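Local atomic coordinates of putative peptidase (Bacteroides fragilis, PDB entry 5DYN), a protein that probably hydrolyses peptide bonds as a clostripain-family cysteine protease linked to activation of Bacteroides fragilis toxin, this chain being an N-terminal piece of the whole protein. Residues V55-D58 with P63-I66; E79-Y84 with N104-E109. All blocks are in the same frame, centred on the assembly; numbering follows the deposited sequence.

Interaction 1: residues V55-D58 with P63-I66; sequences VYID and PRLI. With NA (sodium ion), chain C; NA (sodium ion), chain D.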
loop_
_atom_site.group_PDB
_atom_site.type_symbol
_atom_site.label_atom_id
_atom_site.label_comp_id
_atom_site.label_asym_id
_atom_site.label_seq_id
_atom_site.Cartn_x
_atom_site.Cartn_y
_atom_site.Cartn_z
ATOM N N VAL A 55 -2.473 -18.150 -2.524
ATOM C CA VAL A 55 -1.319 -17.423 -3.017
ATOM C C VAL A 55 -1.259 -17.466 -4.531
ATOM O O VAL A 55 -1.184 -18.538 -5.130
ATOM C CB VAL A 55 -0.003 -17.995 -2.445
ATOM C CG1 VAL A 55 1.186 -17.517 -3.259
ATOM C CG2 VAL A 55 0.154 -17.628 -0.975
ATOM N N TYR A 56 -1.308 -16.296 -5.150
ATOM C CA TYR A 56 -1.021 -16.188 -6.570
ATOM C C TYR A 56 0.413 -15.693 -6.729
ATOM O O TYR A 56 0.759 -14.610 -6.259
ATOM C CB TYR A 56 -2.008 -15.249 -7.267
ATOM C CG TYR A 56 -1.682 -15.013 -8.721
ATOM C CD1 TYR A 56 -2.024 -15.948 -9.690
ATOM C CD2 TYR A 56 -1.019 -13.862 -9.126
ATOM C CE1 TYR A 56 -1.723 -15.737 -11.021
ATOM C CE2 TYR A 56 -0.712 -13.644 -10.451
ATOM C CZ TYR A 56 -1.066 -14.585 -11.396
ATOM O OH TYR A 56 -0.760 -14.372 -12.722
ATOM N N ILE A 57 1.253 -16.497 -7.369
ATOM C CA ILE A 57 2.652 -16.131 -7.543
ATOM C C ILE A 57 3.058 -16.199 -9.011
ATOM O O ILE A 57 2.943 -17.239 -9.663
ATOM C CB ILE A 57 3.586 -17.032 -6.688
ATOM C CG1 ILE A 57 5.046 -16.893 -7.135
ATOM C CG2 ILE A 57 3.138 -18.486 -6.731
ATOM C CD1 ILE A 57 5.701 -15.592 -6.707
ATOM N N ASP A 58 3.520 -15.067 -9.526
ATOM C CA ASP A 58 3.990 -14.976 -10.899
ATOM C C ASP A 58 5.425 -14.460 -10.914
ATOM O O ASP A 58 5.659 -13.255 -11.025
ATOM C CB ASP A 58 3.078 -14.064 -11.722
ATOM C CG ASP A 58 3.419 -14.080 -13.199
ATOM O OD1 ASP A 58 4.128 -15.012 -13.632
ATOM O OD2 ASP A 58 2.976 -13.164 -13.927
ATOM N N PRO A 63 2.744 -18.586 -13.948
ATOM C CA PRO A 63 1.884 -18.190 -12.829
ATOM C C PRO A 63 1.154 -19.384 -12.232
ATOM O O PRO A 63 0.917 -20.368 -12.931
ATOM C CB PRO A 63 0.895 -17.209 -13.469
ATOM C CG PRO A 63 1.589 -16.706 -14.683
ATOM C CD PRO A 63 2.410 -17.857 -15.183
ATOM N N ARG A 64 0.805 -19.297 -10.955
ATOM C CA ARG A 64 0.108 -20.389 -10.296
ATOM C C ARG A 64 -0.651 -19.906 -9.066
ATOM O O ARG A 64 -0.140 -19.119 -8.271
ATOM C CB ARG A 64 1.100 -21.491 -9.913
ATOM C CG ARG A 64 2.304 -20.986 -9.136
ATOM C CD ARG A 64 3.572 -21.716 -9.531
ATOM N NE ARG A 64 4.727 -21.259 -8.763
ATOM C CZ ARG A 64 5.564 -20.303 -9.156
ATOM N NH1 ARG A 64 5.389 -19.696 -10.320
ATOM N NH2 ARG A 64 6.585 -19.961 -8.384
ATOM N N LEU A 65 -1.886 -20.374 -8.930
ATOM C CA LEU A 65 -2.677 -20.093 -7.744
ATOM C C LEU A 65 -2.677 -21.311 -6.835
ATOM O O LEU A 65 -3.130 -22.388 -7.223
ATOM C CB LEU A 65 -4.108 -19.705 -8.115
ATOM C CG LEU A 65 -5.012 -19.434 -6.911
ATOM C CD1 LEU A 65 -4.434 -18.311 -6.061
ATOM C CD2 LEU A 65 -6.427 -19.108 -7.357
ATOM N N ILE A 66 -2.159 -21.136 -5.627
ATOM C CA ILE A 66 -2.047 -22.235 -4.684
ATOM C C ILE A 66 -2.743 -21.913 -3.370
ATOM O O ILE A 66 -3.182 -20.786 -3.146
ATOM C CB ILE A 66 -0.574 -22.584 -4.390
ATOM C CG1 ILE A 66 0.080 -21.470 -3.575
ATOM C CG2 ILE A 66 0.189 -22.838 -5.684
ATOM C CD1 ILE A 66 1.543 -21.701 -3.293
HETATM NA NA NA C . 3.952 -12.388 -16.246
HETATM NA NA NA D . 6.262 -15.296 -14.787
#

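Interaction 2: residues E79-Y84 with N104-E109; sequences ETIENY and NQYKAE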
loop_
_atom_site.group_PDB
_atom_site.type_symbol
_atom_site.label_atom_id
_atom_site.label_comp_id
_atom_site.label_asym_id
_atom_site.label_seq_id
_atom_site.Cartn_x
_atom_site.Cartn_y
_atom_site.Cartn_z
ATOM N N GLU A 79 -1.172 -26.491 -2.077
ATOM C CA GLU A 79 -2.244 -27.120 -2.836
ATOM C C GLU A 79 -2.539 -26.326 -4.102
ATOM O O GLU A 79 -2.972 -25.177 -4.032
ATOM C CB GLU A 79 -3.508 -27.242 -1.984
ATOM C CG GLU A 79 -3.293 -27.930 -0.648
ATOM C CD GLU A 79 -4.507 -27.840 0.258
ATOM O OE1 GLU A 79 -5.562 -27.361 -0.211
ATOM O OE2 GLU A 79 -4.404 -28.244 1.436
ATOM N N THR A 80 -2.307 -26.939 -5.257
ATOM C CA THR A 80 -2.543 -26.269 -6.530
ATOM C C THR A 80 -4.032 -26.093 -6.811
ATOM O O THR A 80 -4.777 -27.070 -6.901
ATOM C CB THR A 80 -1.900 -27.035 -7.696
ATOM O OG1 THR A 80 -0.480 -27.072 -7.516
ATOM C CG2 THR A 80 -2.217 -26.357 -9.019
ATOM N N ILE A 81 -4.456 -24.839 -6.940
ATOM C CA ILE A 81 -5.843 -24.519 -7.263
ATOM C C ILE A 81 -6.013 -24.340 -8.769
ATOM O O ILE A 81 -6.982 -24.825 -9.359
ATOM C CB ILE A 81 -6.314 -23.244 -6.543
ATOM C CG1 ILE A 81 -6.045 -23.350 -5.041
ATOM C CG2 ILE A 81 -7.790 -22.980 -6.826
ATOM C CD1 ILE A 81 -6.638 -24.581 -4.404
ATOM N N GLU A 82 -5.066 -23.637 -9.384
ATOM C CA GLU A 82 -5.059 -23.465 -10.832
ATOM C C GLU A 82 -3.675 -23.065 -11.330
ATOM O O GLU A 82 -2.987 -22.261 -10.702
ATOM C CB GLU A 82 -6.097 -22.420 -11.262
ATOM C CG GLU A 82 -6.280 -22.305 -12.774
ATOM C CD GLU A 82 -7.361 -21.308 -13.171
ATOM O OE1 GLU A 82 -7.944 -20.665 -12.272
ATOM O OE2 GLU A 82 -7.625 -21.165 -14.386
ATOM N N ASN A 83 -3.266 -23.649 -12.451
ATOM C CA ASN A 83 -2.058 -23.217 -13.141
ATOM C C ASN A 83 -2.431 -22.334 -14.322
ATOM O O ASN A 83 -3.469 -22.529 -14.951
ATOM C CB ASN A 83 -1.227 -24.415 -13.610
ATOM C CG ASN A 83 -0.583 -25.168 -12.457
ATOM O OD1 ASN A 83 -0.709 -26.388 -12.350
ATOM N ND2 ASN A 83 0.112 -24.441 -11.590
ATOM N N TYR A 84 -1.585 -21.358 -14.619
ATOM C CA TYR A 84 -1.884 -20.413 -15.683
ATOM C C TYR A 84 -0.791 -20.414 -16.737
ATOM O O TYR A 84 0.365 -20.709 -16.435
ATOM C CB TYR A 84 -2.058 -19.003 -15.109
ATOM C CG TYR A 84 -3.100 -18.904 -14.018
ATOM C CD1 TYR A 84 -4.436 -18.676 -14.326
ATOM C CD2 TYR A 84 -2.749 -19.036 -12.681
ATOM C CE1 TYR A 84 -5.395 -18.582 -13.333
ATOM C CE2 TYR A 84 -3.700 -18.945 -11.680
ATOM C CZ TYR A 84 -5.023 -18.719 -12.013
ATOM O OH TYR A 84 -5.976 -18.625 -11.024
ATOM N N ASN A 104 -14.421 -17.229 -4.850
ATOM C CA ASN A 104 -15.611 -18.029 -5.134
ATOM C C ASN A 104 -15.419 -19.487 -4.724
ATOM O O ASN A 104 -16.374 -20.164 -4.349
ATOM C CB ASN A 104 -15.985 -17.947 -6.613
ATOM C CG ASN A 104 -16.450 -16.563 -7.021
ATOM O OD1 ASN A 104 -17.184 -15.902 -6.287
ATOM N ND2 ASN A 104 -16.023 -16.118 -8.197
ATOM N N GLN A 105 -14.182 -19.967 -4.792
ATOM C CA GLN A 105 -13.880 -21.325 -4.361
ATOM C C GLN A 105 -13.764 -21.410 -2.844
ATOM O O GLN A 105 -13.963 -22.476 -2.256
ATOM C CB GLN A 105 -12.588 -21.830 -5.006
ATOM C CG GLN A 105 -12.721 -22.215 -6.470
ATOM C CD GLN A 105 -11.700 -23.257 -6.889
ATOM O OE1 GLN A 105 -11.355 -24.151 -6.114
ATOM N NE2 GLN A 105 -11.208 -23.142 -8.118
ATOM N N TYR A 106 -13.441 -20.288 -2.210
ATOM C CA TYR A 106 -13.237 -20.278 -0.767
ATOM C C TYR A 106 -13.965 -19.129 -0.086
ATOM O O TYR A 106 -13.338 -18.231 0.477
ATOM C CB TYR A 106 -11.741 -20.224 -0.446
ATOM C CG TYR A 106 -11.000 -21.452 -0.918
ATOM C CD1 TYR A 106 -10.931 -22.591 -0.125
ATOM C CD2 TYR A 106 -10.389 -21.483 -2.164
ATOM C CE1 TYR A 106 -10.265 -23.722 -0.556
ATOM C CE2 TYR A 106 -9.720 -22.607 -2.604
ATOM C CZ TYR A 106 -9.662 -23.723 -1.798
ATOM O OH TYR A 106 -8.997 -24.844 -2.232
ATOM N N LYS A 107 -15.292 -19.163 -0.145
ATOM C CA LYS A 107 -16.111 -18.208 0.587
ATOM C C LYS A 107 -15.838 -18.330 2.080
ATOM O O LYS A 107 -15.582 -19.421 2.587
ATOM C CB LYS A 107 -17.600 -18.427 0.297
ATOM C CG LYS A 107 -18.071 -17.859 -1.034
ATOM C CD LYS A 107 -18.544 -18.953 -1.979
ATOM C CE LYS A 107 -18.980 -18.375 -3.317
ATOM N NZ LYS A 107 -19.353 -19.435 -4.296
ATOM N N ALA A 108 -15.880 -17.203 2.780
ATOM C CA ALA A 108 -15.653 -17.202 4.219
ATOM C C ALA A 108 -16.444 -16.093 4.897
ATOM O O ALA A 108 -17.167 -15.341 4.243
ATOM C CB ALA A 108 -14.173 -17.057 4.519
ATOM N N GLU A 109 -16.309 -16.005 6.216
ATOM C CA GLU A 109 -16.965 -14.956 6.982
ATOM C C GLU A 109 -16.303 -13.612 6.713
ATOM O O GLU A 109 -16.979 -12.600 6.543
ATOM C CB GLU A 109 -16.926 -15.279 8.475
ATOM C CG GLU A 109 -17.436 -14.171 9.370
ATOM C CD GLU A 109 -17.446 -14.577 10.828
ATOM O OE1 GLU A 109 -18.053 -15.621 11.147
ATOM O OE2 GLU A 109 -16.846 -13.856 11.654
#

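Interaction 1: residues V55-D58 with P63-I66
Val55 and Ile66 form an antiparallel hydrogen-bonded pair: Val55 N to Ile66 O and Ile66 N to Val55 O both measure 2.8 Å. Two residues on, Ile57 and Arg64 repeat the pattern with longer bonds, 3.1 Å from Ile57 N to Arg64 O and 3.2 Å from Arg64 N to Ile57 O, the latter bent to 140° at the hydrogen. This is consistent with a slightly looser ladder toward the turn. Between these pairs lies the non-hydrogen-bonded pair Tyr56 and Leu65.

On the face carrying Val55, Ile57, Arg64 and Ile66, the arginine lies alongside the isoleucine. A chi1 of 51° sets Arg64 CG between its own N and carbonyl carbon, where CG meets Ile57 CG2 at 3.6 Å. The same methyl sits over one face of the guanidinium, toward its rim. The far end of Arg64 is gripped by a salt bridge from NH2 to Asp59 and a hydrogen bond from NH1 to Ala62 O, which should fix its rotation, while helix 29-43 packs on this face against Val55 and Ile57.

On the Tyr56 side, Pro63 lies beside the phenol, with its CB against Tyr56 OH. Pro63 CG also reaches Asp58 OD1 at 3.2 Å. The carboxylate divides between two sodium ions, OD1 binding one at 2.4 Å and OD2 the other at 2.6 Å. Gln25, Asp59, Ser61 and Glu86 join the OD1 site, and Gln25, Gln87 and Asp5 of another protein chain join the OD2 site. Ser89 hydrogen-bonds both Asp58 OD2 and Tyr56 OH, and the latter also pairs with Gln87. This is an antiparallel beta hairpin within a mixed sheet, with a sodium-binding aspartate at its turn end.

Interaction 2: residues E79-Y84 with N104-E109
Ile81 leaves strand 79-83 with its CB directed toward residues 104-109, and its two branches find different partners there. With chi1 at -53°, CG2 stands anti to the backbone N and comes up to the amide end of Gln105. It lies 3.7 Å from Gln105 NE2, with Gln105 OE1 and CD scarcely farther off, so the methyl meets the amide as a whole. The isoleucine and glutamine side chains run antiparallel past one another. CG1, the other branch, carries the chain on to CD1, which meets Tyr106, the two side chains approaching from opposite directions. CD1 arrives at the edge of the ring, near its plane, 3.2 Å from Tyr106 OH and 4.1 Å from Tyr106 CE2, a tight approach at the hydroxyl.

The backbone that presents this side chain is a classic beta bulge, in which Ile81 and Glu82 both face Leu65 of the neighbouring strand; phi and psi of -94° and -43° at Ile81 depart from extended values, as expected at the first bulge position. Within this chain, strand 76-83 is an outermost strand of the mixed sheet.

No hydrogen bond crosses between the segments, and just 136 Å² is buried. Tyr106, next in the chain to Gln105, also touches Asn52, Leu54 and Arg67. Nearby, Lys107 NZ folds back to donate to Asn104 O (3.1 Å), using a lone pair of that carbonyl.

How the interactions relate
Strands 64-70 and 76-83 follow each other in the chain and are neighbours in the sheet, so interaction 2 lies directly beside interaction 1, their centres about 10 Å apart. Two probable backbone hydrogen bonds join them, Leu65 O to Ile81 N and Leu65 N to Glu82 O, each 2.8 Å. Arg64 CB also packs on Asn83 ND2 at 3.5 Å. Their relation to the sodium ions differs: interaction 1 supplies Asp58, whereas Ile81 CD1 lies 19.0 Å from the chain D ion. The 79-84 segment nevertheless runs toward those sites, since Tyr84, which touches Pro63, is closely followed by the sodium ligands Glu86 and Gln87.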